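PDB 3GZB: putative SnoaL-like polyketide cyclase from Shewanella putrefaciens, which is of unknown function but belongs to the SnoaL-like family of the NTF2 clan and may act as a polyketide cyclase or lyase. Local coordinates for residues A[8-11]-A[12-15]; A[25-28]-A[29-33]; A[43-46]-A[47-51]; A[72-75]-A[76-79]; A[144-147]-A[148-152]. All blocks are in the same frame, centred on the assembly; numbering follows the deposited sequence. Where two conformers were deposited one is given.

In the fold
The five contacts illustrate how local interactions change with depth in an NTF2-like cone. Contact 2, within helix 21-34, is mostly buried; its bonds run along the backbone while its side chains pack on the sheet. Contact 3, partly buried, leads from the loop after helix 38-42 into strand 50-53 and joins contact 2 directly through Y29 and Y45. Contacts 1, 4 and 5 lie at the surface: a turn-rich segment before helix 21-34, a type II turn after helix 63-73, and helix 144-151. Contact 1 touches contact 2 by V10 against V27. Polar side chains bond across contacts 3 and 5, whereas contacts 1 and 4 rely chiefly on backbone turn bonds, with a water in the first and a valine against an imidazole in the second.

Contact 1. Residues A[8-11]-A[12-15]; sequences IPVS and AQAN
Backbone bonds tie P9 and V10 to the residues three places on. A12 N donates to P9 O at 2.9 Å, and Q13 N to V10 O at 2.9 Å; both donors stand well above the carbonyl plane. A third bond, from A14 N to S11 O at 3.5 Å, is weak.

Side chains also touch. P9 CG rests 4.0 Å from A12 CB. In the one of two modelled conformers described here, I8 CG2, placed anti to its backbone N (CG1 at chi1 -66°), meets Q13 CG at 3.5 Å, the two side chains crossing at about a right angle. An amide oxygen meets a methyl where Q13 OE1 lies 3.9 Å from V10 CG1.

This is a short run of consecutive turns, helical in its angles at 12-14 but lacking the regular bonds of a helix, and it precedes helix 21-34 of the NTF2-like fold. V10 packs on V27 of that helix, while A14 touches Q24 and M19.

Water completes the polar set: one molecule donates to S11 O at 2.6 Å and accepts from N15 ND2 at 2.9 Å, with a weak bond from N15 N.

Contact 2. Residues A[25-28]-A[29-33]; sequences LAVK and YMDAL
Four i to i+4 backbone bonds join residues 25-28 to 29-33, from Y29 N to L25 O (3.1 Å), M30 N to A26 O, D31 N to V27 O and A32 N to K28 O, all close to straight. They are a regular stretch of alpha helix 21-34, the helix that packs against the curved sheet in this NTF2-like, SnoaL-family domain.

Among the side chains, V27 and D31 lie side by side and point the same way, one helical turn apart. V27 CG1 is anti to its backbone N (chi1 173°), and this brings the methyl to 3.8 Å from D31 OD2. The aspartate stays close to the backbone of the preceding turn as well, its CB 3.4 Å from V27 O. An alanine in place of D31 would keep the helical bond but is likely to leave V27 CG1 and S11 CB without the carboxylate that each of them now touches.

The buried side chains pack on the sheet and on helix 38-42. A26 and M30, a selenomethionine, face strand 93-103, where A26 meets V94 and M30 meets M96 and Y100. Y29 and A32 both touch L41 of helix 38-42. Y29 sets its ring edge-to-face with F44, and its hydroxyl is hydrogen-bonded to both Y45 OH and H138 ND1, so the phenol's polar end is satisfied within the interior. CG of M30, beside its backbone N at chi1 -64°, comes within 3.3 Å of A26 O.

Contact 3. Residues A[43-46]-A[47-51]; sequences TFYN and RDSIF
S49 and N46 hold each other by two bonds in opposite directions: N46 N donates to S49 OG at 3.0 Å, and S49 N donates to N46 O at 3.1 Å. The second closes a type I beta turn from N46 to S49, which reverses the chain between the loop after helix 38-42 and strand 50-53 of the NTF2-like sheet. A third bond comes from the asparagine side chain, whose OD1 accepts D48 N at 3.0 Å from well above the amide plane. This is an Asx turn laid over the beta turn. It depends on CG of N46 standing between the backbone N and the carbonyl carbon (chi1 76°), which folds the amide back over the following peptides.

The other end of that amide works through water: one molecule accepts from N46 ND2 and donates to D48 OD2 at 2.6 Å. Amide and carboxylate planes are nearly perpendicular, 86° apart, and the water spans them.

Further out, S49 OG is also hydrogen-bonded to V135 O, so the serine oxygen links the turn to strand 134-142. The backbone of S49 pairs with G62 and that of N46 with G63. The Y45 ring packs on I66, I67 and L70 of helix 63-73, and its hydroxyl is hydrogen-bonded to Y29 OH on helix 21-34. In one of two modelled conformers of F51, the edge of its ring meets the same phenol oxygen. Back at the turn, S49 CB lies 3.8 Å from CD1 of the Y45 ring.

Contact 4. Residues A[72-75]-A[76-79]; sequences RAHQ and GVLE. With EDO (1,2-ethanediol), chain M.
V77 sets CG1 anti to its backbone N and CG2 beside that N, while H74 turns its ring to the side of its own N (chi1 -75°); together these choices bring the valine against both the imidazole and the carbonyl of H74. The frame is a type II beta turn from H74 to V77, directly after helix 63-73 and on the way to strand 81-84 of the NTF2-like fold. Its closing bond runs from V77 N to H74 O, 2.9 Å long and nearly straight at 164°, with the donor above the carbonyl plane. G76 takes the third place of the turn at a positive phi of 84°, where a side chain would run into Q75 O.

The valine lies aslant the imidazole. V77 CG1 is 3.8 Å from H74 ND1, and V77 CG2 comes within 3.5 Å of H74 O, so one branch touches the ring and the other the backbone.

Both nitrogens of the imidazole have partners: ND1 is hydrogen-bonded to H36 NE2, and NE2 to a bound methylpentanediol, probably from the crystallisation liquor. The H74 ring also meets Y80, while both H74 and V77 touch F102 of strand 93-103. Further along the loop, an ethanediol molecule, likewise probably from the liquor, bonds to K103 N and donates from O1 to E79 O at 2.9 Å.

Contact 5. Residues A[144-147]-A[148-152]; sequences YQTM and SDQLA
Q145 and D149 cross at about a right angle, one helical turn apart, with amide and carboxylate planes 36° from each other. Q145 NE2 donates to D149 OD1 at 3.0 Å; the oxygen lies near the plane of the amide but is itself approached from above the carboxylate. A bend at chi2 (62°) swings the glutamine amide back toward its partner.

T146 and Q150 cross obliquely, the methyl CG2 meeting NE2 at 3.5 Å. M147, a selenomethionine, crosses L151 in a similar slant, with CG 4.0 Å from CD1.

These pairs lie on helix 144-151, the C-terminal helix, which follows strand 134-142 and lies along strand 115-129. T146 touches P121 there, M147 touches I120, and L151 touches V118. Q150 reaches the same strand through OE1, which accepts A119 N. A leucine in place of Q150 would probably leave A119 N without that acceptor and weaken the link between helix and strand.

At the start of the helix Y144 O takes the backbone N of S148 at 2.8 Å and, in one of two modelled conformers, its OG at 3.2 Å, the hydroxyl coming from above the carbonyl plane. Y144 OH is hydrogen-bonded to D53 OD2.

Contact 1. Residues A[8-11]-A[12-15]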
loop_
_atom_site.group_PDB
_atom_site.type_symbol
_atom_site.label_atom_id
_atom_site.label_comp_id
_atom_site.label_asym_id
_atom_site.label_seq_id
_atom_site.Cartn_x
_atom_site.Cartn_y
_atom_site.Cartn_z
ATOM N N ILE A 8 1.450 -20.849 5.537
ATOM C CA ILE A 8 1.903 -20.728 6.934
ATOM C C ILE A 8 1.114 -19.551 7.571
ATOM O O ILE A 8 1.131 -18.470 7.001
ATOM C CB ILE A 8 3.428 -20.340 6.886
ATOM C CG1 ILE A 8 4.260 -21.491 6.300
ATOM C CG2 ILE A 8 3.997 -19.927 8.239
ATOM C CD1 ILE A 8 3.987 -22.745 6.971
ATOM N N PRO A 9 0.481 -19.721 8.742
ATOM C CA PRO A 9 -0.037 -18.536 9.405
ATOM C C PRO A 9 1.118 -17.612 9.765
ATOM O O PRO A 9 2.157 -18.076 10.236
ATOM C CB PRO A 9 -0.699 -19.084 10.677
ATOM C CG PRO A 9 -0.180 -20.399 10.883
ATOM C CD PRO A 9 0.400 -20.909 9.604
ATOM N N VAL A 10 0.977 -16.314 9.561
ATOM C CA VAL A 10 2.044 -15.366 9.859
ATOM C C VAL A 10 2.354 -15.383 11.394
ATOM O O VAL A 10 3.498 -15.156 11.780
ATOM C CB VAL A 10 1.758 -13.978 9.321
ATOM C CG1 VAL A 10 2.922 -13.013 9.563
ATOM C CG2 VAL A 10 1.525 -14.044 7.796
ATOM N N SER A 11 1.362 -15.670 12.214
ATOM C CA SER A 11 1.595 -15.834 13.641
ATOM C C SER A 11 2.667 -16.889 13.926
ATOM O O SER A 11 3.379 -16.756 14.932
ATOM C CB SER A 11 0.302 -16.220 14.335
ATOM O OG SER A 11 -0.214 -17.452 13.872
ATOM N N ALA A 12 2.781 -17.916 13.072
ATOM C CA ALA A 12 3.838 -18.929 13.277
ATOM C C ALA A 12 5.228 -18.453 12.866
ATOM O O ALA A 12 6.187 -19.113 13.213
ATOM C CB ALA A 12 3.514 -20.270 12.519
ATOM N N GLN A 13 5.334 -17.377 12.093
ATOM C CA GLN A 13 6.581 -16.734 11.683
ATOM C C GLN A 13 7.006 -15.605 12.606
ATOM O O GLN A 13 8.148 -15.168 12.567
ATOM C CB GLN A 13 6.461 -16.181 10.250
ATOM C CG GLN A 13 6.023 -17.203 9.239
ATOM C CD GLN A 13 5.879 -16.585 7.862
ATOM O OE1 GLN A 13 5.203 -15.567 7.675
ATOM N NE2 GLN A 13 6.585 -17.178 6.898
ATOM N N ALA A 14 6.048 -15.099 13.403
ATOM C CA ALA A 14 6.246 -13.853 14.144
ATOM C C ALA A 14 7.336 -13.937 15.165
ATOM O O ALA A 14 7.959 -12.921 15.465
ATOM C CB ALA A 14 4.941 -13.400 14.842
ATOM N N ASN A 15 7.606 -15.125 15.651
ATOM C CA ASN A 15 8.595 -15.295 16.707
ATOM C C ASN A 15 9.875 -15.971 16.226
ATOM O O ASN A 15 10.629 -16.472 17.050
ATOM C CB ASN A 15 7.944 -16.022 17.922
ATOM C CG ASN A 15 6.919 -15.147 18.617
ATOM O OD1 ASN A 15 7.269 -14.147 19.288
ATOM N ND2 ASN A 15 5.654 -15.427 18.372
HETATM O O HOH W 1 5.508 -17.377 16.197
#

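Contact 2. Residues A[25-28]-A[29-33]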
loop_
_atom_site.group_PDB
_atom_site.type_symbol
_atom_site.label_atom_id
_atom_site.label_comp_id
_atom_site.label_asym_id
_atom_site.label_seq_id
_atom_site.Cartn_x
_atom_site.Cartn_y
_atom_site.Cartn_z
ATOM N N LEU A 25 3.096 -6.933 16.085
ATOM C CA LEU A 25 1.845 -6.374 16.600
ATOM C C LEU A 25 0.774 -6.269 15.513
ATOM O O LEU A 25 -0.392 -6.543 15.759
ATOM C CB LEU A 25 2.082 -5.026 17.289
ATOM C CG LEU A 25 0.897 -4.453 18.082
ATOM C CD1 LEU A 25 0.477 -5.399 19.252
ATOM C CD2 LEU A 25 1.204 -3.036 18.604
ATOM N N ALA A 26 1.184 -5.898 14.296
ATOM C CA ALA A 26 0.279 -5.851 13.187
ATOM C C ALA A 26 -0.348 -7.207 12.957
ATOM O O ALA A 26 -1.538 -7.267 12.645
ATOM C CB ALA A 26 1.024 -5.401 11.913
ATOM N N VAL A 27 0.422 -8.294 13.068
ATOM C CA VAL A 27 -0.134 -9.625 12.896
ATOM C C VAL A 27 -1.271 -9.889 13.903
ATOM O O VAL A 27 -2.350 -10.419 13.545
ATOM C CB VAL A 27 0.944 -10.703 12.975
ATOM C CG1 VAL A 27 0.353 -12.115 12.958
ATOM C CG2 VAL A 27 1.995 -10.527 11.829
ATOM N N LYS A 28 -1.066 -9.551 15.161
ATOM C CA LYS A 28 -2.106 -9.722 16.199
ATOM C C LYS A 28 -3.385 -8.980 15.842
ATOM O O LYS A 28 -4.495 -9.517 15.957
ATOM C CB LYS A 28 -1.589 -9.234 17.556
ATOM C CG LYS A 28 -0.356 -10.015 18.052
ATOM C CD LYS A 28 -0.141 -9.801 19.502
ATOM C CE LYS A 28 0.812 -10.815 20.094
ATOM N NZ LYS A 28 0.735 -10.710 21.564
ATOM N N TYR A 29 -3.214 -7.737 15.432
ATOM C CA TYR A 29 -4.378 -6.926 15.000
ATOM C C TYR A 29 -5.130 -7.531 13.822
ATOM O O TYR A 29 -6.354 -7.657 13.869
ATOM C CB TYR A 29 -3.935 -5.529 14.717
ATOM C CG TYR A 29 -4.975 -4.605 14.118
ATOM C CD1 TYR A 29 -5.845 -3.901 14.911
ATOM C CD2 TYR A 29 -5.093 -4.439 12.754
ATOM C CE1 TYR A 29 -6.738 -2.994 14.342
ATOM C CE2 TYR A 29 -5.983 -3.571 12.183
ATOM C CZ TYR A 29 -6.833 -2.865 12.976
ATOM O OH TYR A 29 -7.722 -1.943 12.459
HETATM N N MSE A 30 -4.382 -7.920 12.774
HETATM C CA MSE A 30 -5.021 -8.467 11.595
HETATM C C MSE A 30 -5.680 -9.824 11.878
HETATM O O MSE A 30 -6.696 -10.142 11.260
HETATM C CB MSE A 30 -4.034 -8.576 10.452
HETATM C CG MSE A 30 -3.508 -7.257 9.985
HETATM SE SE MSE A 30 -4.818 -5.998 9.334
HETATM C CE MSE A 30 -5.622 -7.060 7.931
ATOM N N ASP A 31 -5.072 -10.655 12.709
ATOM C CA ASP A 31 -5.722 -11.924 13.074
ATOM C C ASP A 31 -7.049 -11.621 13.796
ATOM O O ASP A 31 -8.080 -12.233 13.466
ATOM C CB ASP A 31 -4.799 -12.816 13.928
ATOM C CG ASP A 31 -3.840 -13.638 13.062
ATOM O OD1 ASP A 31 -4.163 -13.811 11.878
ATOM O OD2 ASP A 31 -2.784 -14.114 13.552
ATOM N N ALA A 32 -7.060 -10.676 14.719
ATOM C CA ALA A 32 -8.324 -10.281 15.387
ATOM C C ALA A 32 -9.369 -9.774 14.405
ATOM O O ALA A 32 -10.532 -10.168 14.436
ATOM C CB ALA A 32 -8.072 -9.233 16.503
ATOM N N LEU A 33 -8.945 -8.903 13.501
ATOM C CA LEU A 33 -9.873 -8.328 12.529
ATOM C C LEU A 33 -10.517 -9.398 11.649
ATOM O O LEU A 33 -11.739 -9.434 11.486
ATOM C CB LEU A 33 -9.109 -7.314 11.650
ATOM C CG LEU A 33 -9.891 -6.622 10.545
ATOM C CD1 LEU A 33 -10.910 -5.608 11.138
ATOM C CD2 LEU A 33 -8.925 -5.912 9.589
#

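Contact 3. Residues A[43-46]-A[47-51]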
loop_
_atom_site.group_PDB
_atom_site.type_symbol
_atom_site.label_atom_id
_atom_site.label_comp_id
_atom_site.label_asym_id
_atom_site.label_seq_id
_atom_site.Cartn_x
_atom_site.Cartn_y
_atom_site.Cartn_z
ATOM N N THR A 43 -9.466 -3.261 21.851
ATOM C CA THR A 43 -8.260 -2.908 22.656
ATOM C C THR A 43 -7.218 -2.139 21.857
ATOM O O THR A 43 -6.367 -1.457 22.440
ATOM C CB THR A 43 -7.587 -4.099 23.320
ATOM O OG1 THR A 43 -6.820 -4.860 22.403
ATOM C CG2 THR A 43 -8.587 -5.009 24.082
ATOM N N PHE A 44 -7.263 -2.228 20.526
ATOM C CA PHE A 44 -6.298 -1.548 19.709
ATOM C C PHE A 44 -6.765 -0.139 19.317
ATOM O O PHE A 44 -6.019 0.586 18.650
ATOM C CB PHE A 44 -6.055 -2.307 18.393
ATOM C CG PHE A 44 -5.201 -3.536 18.538
ATOM C CD1 PHE A 44 -5.774 -4.777 18.789
ATOM C CD2 PHE A 44 -3.829 -3.457 18.374
ATOM C CE1 PHE A 44 -4.945 -5.912 18.890
ATOM C CE2 PHE A 44 -3.033 -4.596 18.490
ATOM C CZ PHE A 44 -3.585 -5.792 18.745
ATOM N N TYR A 45 -7.961 0.281 19.737
ATOM C CA TYR A 45 -8.470 1.587 19.338
ATOM C C TYR A 45 -8.701 2.492 20.543
ATOM O O TYR A 45 -8.981 2.025 21.670
ATOM C CB TYR A 45 -9.829 1.469 18.607
ATOM C CG TYR A 45 -9.841 0.669 17.336
ATOM C CD1 TYR A 45 -8.795 0.715 16.436
ATOM C CD2 TYR A 45 -10.931 -0.141 17.031
ATOM C CE1 TYR A 45 -8.839 0.003 15.246
ATOM C CE2 TYR A 45 -10.989 -0.873 15.864
ATOM C CZ TYR A 45 -9.921 -0.819 14.968
ATOM O OH TYR A 45 -10.031 -1.547 13.793
ATOM N N ASN A 46 -8.594 3.786 20.317
ATOM C CA ASN A 46 -9.172 4.791 21.222
ATOM C C ASN A 46 -10.017 5.802 20.478
ATOM O O ASN A 46 -10.331 5.581 19.297
ATOM C CB ASN A 46 -8.092 5.437 22.096
ATOM C CG ASN A 46 -7.265 6.442 21.374
ATOM O OD1 ASN A 46 -7.366 6.652 20.156
ATOM N ND2 ASN A 46 -6.412 7.125 22.145
ATOM N N ARG A 47 -10.457 6.871 21.132
ATOM C CA ARG A 47 -11.374 7.808 20.504
ATOM C C ARG A 47 -10.765 8.541 19.282
ATOM O O ARG A 47 -11.511 9.120 18.498
ATOM C CB ARG A 47 -11.860 8.847 21.539
ATOM C CG ARG A 47 -10.808 9.808 22.008
ATOM C CD ARG A 47 -11.391 10.679 23.122
ATOM N NE ARG A 47 -10.561 11.794 23.550
ATOM C CZ ARG A 47 -10.996 12.725 24.404
ATOM N NH1 ARG A 47 -12.232 12.639 24.900
ATOM N NH2 ARG A 47 -10.215 13.740 24.770
ATOM N N ASP A 48 -9.444 8.487 19.129
ATOM C CA ASP A 48 -8.759 9.171 18.041
ATOM C C ASP A 48 -8.382 8.220 16.909
ATOM O O ASP A 48 -7.912 8.689 15.879
ATOM C CB ASP A 48 -7.459 9.839 18.539
ATOM C CG ASP A 48 -7.729 10.943 19.598
ATOM O OD1 ASP A 48 -8.686 11.712 19.419
ATOM O OD2 ASP A 48 -6.975 10.953 20.582
ATOM N N SER A 49 -8.572 6.912 17.071
ATOM C CA SER A 49 -8.151 5.980 16.010
ATOM C C SER A 49 -8.968 6.220 14.735
ATOM O O SER A 49 -10.150 6.518 14.821
ATOM C CB SER A 49 -8.325 4.508 16.456
ATOM O OG SER A 49 -7.521 4.178 17.573
ATOM N N ILE A 50 -8.319 6.033 13.596
ATOM C CA ILE A 50 -8.923 6.237 12.299
ATOM C C ILE A 50 -8.898 4.924 11.522
ATOM O O ILE A 50 -7.867 4.221 11.494
ATOM C CB ILE A 50 -8.149 7.260 11.522
ATOM C CG1 ILE A 50 -8.291 8.637 12.171
ATOM C CG2 ILE A 50 -8.644 7.349 10.054
ATOM C CD1 ILE A 50 -7.272 9.608 11.669
ATOM N N PHE A 51 -10.035 4.558 10.906
ATOM C CA PHE A 51 -10.122 3.488 9.914
ATOM C C PHE A 51 -10.508 4.188 8.599
ATOM O O PHE A 51 -11.614 4.767 8.521
ATOM C CB PHE A 51 -11.171 2.444 10.336
ATOM C CG PHE A 51 -11.110 1.158 9.544
ATOM C CD1 PHE A 51 -11.506 1.130 8.219
ATOM C CD2 PHE A 51 -10.645 -0.010 10.121
ATOM C CE1 PHE A 51 -11.425 -0.047 7.479
ATOM C CE2 PHE A 51 -10.578 -1.182 9.370
ATOM C CZ PHE A 51 -10.958 -1.167 8.066
HETATM O O HOH W 2 -4.880 9.433 21.109
#

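Contact 4. Residues A[72-75]-A[76-79]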
loop_
_atom_site.group_PDB
_atom_site.type_symbol
_atom_site.label_atom_id
_atom_site.label_comp_id
_atom_site.label_asym_id
_atom_site.label_seq_id
_atom_site.Cartn_x
_atom_site.Cartn_y
_atom_site.Cartn_z
ATOM N N ARG A 72 -21.429 -4.390 11.783
ATOM C CA ARG A 72 -22.543 -4.322 10.820
ATOM C C ARG A 72 -22.142 -4.804 9.403
ATOM O O ARG A 72 -22.857 -5.596 8.783
ATOM C CB ARG A 72 -23.174 -2.945 10.748
ATOM C CG ARG A 72 -23.880 -2.535 12.004
ATOM C CD ARG A 72 -24.435 -1.118 11.889
ATOM N NE ARG A 72 -25.111 -0.678 13.084
ATOM C CZ ARG A 72 -26.382 -0.939 13.381
ATOM N NH1 ARG A 72 -27.133 -1.688 12.574
ATOM N NH2 ARG A 72 -26.932 -0.449 14.510
ATOM N N ALA A 73 -21.003 -4.357 8.920
ATOM C CA ALA A 73 -20.552 -4.730 7.590
ATOM C C ALA A 73 -20.369 -6.255 7.457
ATOM O O ALA A 73 -20.561 -6.801 6.365
ATOM C CB ALA A 73 -19.256 -3.968 7.250
ATOM N N HIS A 74 -19.988 -6.911 8.552
ATOM C CA HIS A 74 -19.673 -8.340 8.522
ATOM C C HIS A 74 -20.739 -9.276 9.043
ATOM O O HIS A 74 -20.453 -10.456 9.281
ATOM C CB HIS A 74 -18.325 -8.560 9.195
ATOM C CG HIS A 74 -17.188 -8.135 8.332
ATOM N ND1 HIS A 74 -16.248 -9.012 7.826
ATOM C CD2 HIS A 74 -16.837 -6.909 7.871
ATOM C CE1 HIS A 74 -15.395 -8.356 7.067
ATOM N NE2 HIS A 74 -15.713 -7.072 7.084
ATOM N N GLN A 75 -21.954 -8.775 9.237
ATOM C CA GLN A 75 -23.058 -9.656 9.604
ATOM C C GLN A 75 -23.114 -10.823 8.660
ATOM O O GLN A 75 -23.250 -10.630 7.456
ATOM C CB GLN A 75 -24.390 -8.897 9.624
ATOM C CG GLN A 75 -25.550 -9.831 9.941
ATOM C CD GLN A 75 -26.943 -9.261 10.038
ATOM O OE1 GLN A 75 -27.889 -10.052 10.188
ATOM N NE2 GLN A 75 -27.110 -7.962 9.891
ATOM N N GLY A 76 -22.984 -12.011 9.230
ATOM C CA GLY A 76 -23.080 -13.258 8.443
ATOM C C GLY A 76 -21.798 -13.695 7.735
ATOM O O GLY A 76 -21.780 -14.755 7.111
ATOM N N VAL A 77 -20.763 -12.881 7.803
ATOM C CA VAL A 77 -19.511 -13.179 7.120
ATOM C C VAL A 77 -18.703 -14.114 7.996
ATOM O O VAL A 77 -18.482 -13.850 9.183
ATOM C CB VAL A 77 -18.748 -11.879 6.792
ATOM C CG1 VAL A 77 -17.408 -12.199 6.054
ATOM C CG2 VAL A 77 -19.664 -10.966 5.912
ATOM N N LEU A 78 -18.197 -15.193 7.398
ATOM C CA LEU A 78 -17.345 -16.143 8.092
ATOM C C LEU A 78 -15.925 -15.601 8.214
ATOM O O LEU A 78 -15.579 -14.624 7.516
ATOM C CB LEU A 78 -17.360 -17.492 7.349
ATOM C CG LEU A 78 -18.727 -18.183 7.245
ATOM C CD1 LEU A 78 -18.575 -19.484 6.373
ATOM C CD2 LEU A 78 -19.301 -18.456 8.623
ATOM N N GLU A 79 -15.080 -16.226 9.020
ATOM C CA GLU A 79 -13.681 -15.785 9.070
ATOM C C GLU A 79 -13.138 -15.695 7.646
ATOM O O GLU A 79 -13.407 -16.575 6.811
ATOM C CB GLU A 79 -12.803 -16.747 9.878
ATOM C CG GLU A 79 -11.332 -16.431 9.836
ATOM C CD GLU A 79 -10.461 -17.235 10.791
ATOM O OE1 GLU A 79 -11.011 -18.091 11.524
ATOM O OE2 GLU A 79 -9.218 -16.996 10.779
HETATM C C1 EDO M . -11.665 -17.822 3.629
HETATM O O1 EDO M . -12.944 -17.268 4.050
HETATM C C2 EDO M . -11.322 -19.044 4.435
HETATM O O2 EDO M . -12.250 -19.997 3.892
#

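Contact 5. Residues A[144-147]-A[148-152]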
loop_
_atom_site.group_PDB
_atom_site.type_symbol
_atom_site.label_atom_id
_atom_site.label_comp_id
_atom_site.label_asym_id
_atom_site.label_seq_id
_atom_site.Cartn_x
_atom_site.Cartn_y
_atom_site.Cartn_z
ATOM N N TYR A 144 -11.688 -3.106 -5.584
ATOM C CA TYR A 144 -13.105 -3.480 -5.683
ATOM C C TYR A 144 -13.498 -3.924 -7.085
ATOM O O TYR A 144 -14.360 -4.774 -7.224
ATOM C CB TYR A 144 -13.997 -2.305 -5.273
ATOM C CG TYR A 144 -13.986 -2.039 -3.800
ATOM C CD1 TYR A 144 -14.512 -2.942 -2.928
ATOM C CD2 TYR A 144 -13.413 -0.879 -3.262
ATOM C CE1 TYR A 144 -14.502 -2.731 -1.573
ATOM C CE2 TYR A 144 -13.380 -0.674 -1.890
ATOM C CZ TYR A 144 -13.937 -1.564 -1.080
ATOM O OH TYR A 144 -13.948 -1.368 0.297
ATOM N N GLN A 145 -12.887 -3.379 -8.137
ATOM C CA GLN A 145 -13.242 -3.821 -9.472
ATOM C C GLN A 145 -12.901 -5.287 -9.685
ATOM O O GLN A 145 -13.708 -6.013 -10.303
ATOM C CB GLN A 145 -12.587 -2.971 -10.556
ATOM C CG GLN A 145 -13.091 -3.322 -11.980
ATOM C CD GLN A 145 -14.594 -3.079 -12.142
ATOM O OE1 GLN A 145 -15.062 -1.956 -11.965
ATOM N NE2 GLN A 145 -15.370 -4.155 -12.423
ATOM N N THR A 146 -11.772 -5.741 -9.163
ATOM C CA THR A 146 -11.427 -7.151 -9.271
ATOM C C THR A 146 -12.446 -8.001 -8.523
ATOM O O THR A 146 -12.862 -9.083 -8.995
ATOM C CB THR A 146 -9.992 -7.425 -8.841
ATOM O OG1 THR A 146 -9.107 -6.834 -9.821
ATOM C CG2 THR A 146 -9.690 -8.926 -8.724
HETATM N N MSE A 147 -12.835 -7.570 -7.342
HETATM C CA MSE A 147 -13.882 -8.244 -6.589
HETATM C C MSE A 147 -15.159 -8.311 -7.434
HETATM O O MSE A 147 -15.804 -9.386 -7.559
HETATM C CB MSE A 147 -14.134 -7.499 -5.266
HETATM C CG MSE A 147 -15.242 -8.121 -4.484
HETATM SE SE MSE A 147 -15.979 -6.938 -3.095
HETATM C CE MSE A 147 -16.989 -5.786 -4.221
ATOM N N SER A 148 -15.595 -7.197 -8.000
ATOM C CA SER A 148 -16.802 -7.162 -8.823
ATOM C C SER A 148 -16.715 -8.113 -10.035
ATOM O O SER A 148 -17.704 -8.803 -10.387
ATOM C CB SER A 148 -17.030 -5.735 -9.305
ATOM O OG SER A 148 -17.408 -4.903 -8.236
ATOM N N ASP A 149 -15.561 -8.170 -10.683
ATOM C CA ASP A 149 -15.346 -9.092 -11.805
ATOM C C ASP A 149 -15.573 -10.559 -11.402
ATOM O O ASP A 149 -16.199 -11.352 -12.109
ATOM C CB ASP A 149 -13.924 -8.953 -12.357
ATOM C CG ASP A 149 -13.637 -7.576 -12.984
ATOM O OD1 ASP A 149 -14.595 -6.869 -13.333
ATOM O OD2 ASP A 149 -12.434 -7.252 -13.118
ATOM N N GLN A 150 -15.076 -10.924 -10.231
ATOM C CA GLN A 150 -15.236 -12.284 -9.739
ATOM C C GLN A 150 -16.685 -12.565 -9.383
ATOM O O GLN A 150 -17.193 -13.676 -9.657
ATOM C CB GLN A 150 -14.337 -12.516 -8.513
ATOM C CG GLN A 150 -12.884 -12.576 -8.841
ATOM C CD GLN A 150 -11.987 -12.522 -7.601
ATOM O OE1 GLN A 150 -12.454 -12.737 -6.504
ATOM N NE2 GLN A 150 -10.723 -12.171 -7.772
ATOM N N LEU A 151 -17.365 -11.607 -8.759
ATOM C CA LEU A 151 -18.770 -11.797 -8.357
ATOM C C LEU A 151 -19.705 -11.893 -9.541
ATOM O O LEU A 151 -20.771 -12.534 -9.448
ATOM C CB LEU A 151 -19.230 -10.657 -7.481
ATOM C CG LEU A 151 -18.617 -10.656 -6.055
ATOM C CD1 LEU A 151 -18.921 -9.367 -5.286
ATOM C CD2 LEU A 151 -19.106 -11.881 -5.249
ATOM N N ALA A 152 -19.309 -11.273 -10.644
ATOM C CA ALA A 152 -20.115 -11.313 -11.880
ATOM C C ALA A 152 -20.252 -12.730 -12.396
ATOM O O ALA A 152 -21.193 -13.016 -13.153
ATOM C CB ALA A 152 -19.487 -10.421 -12.933
#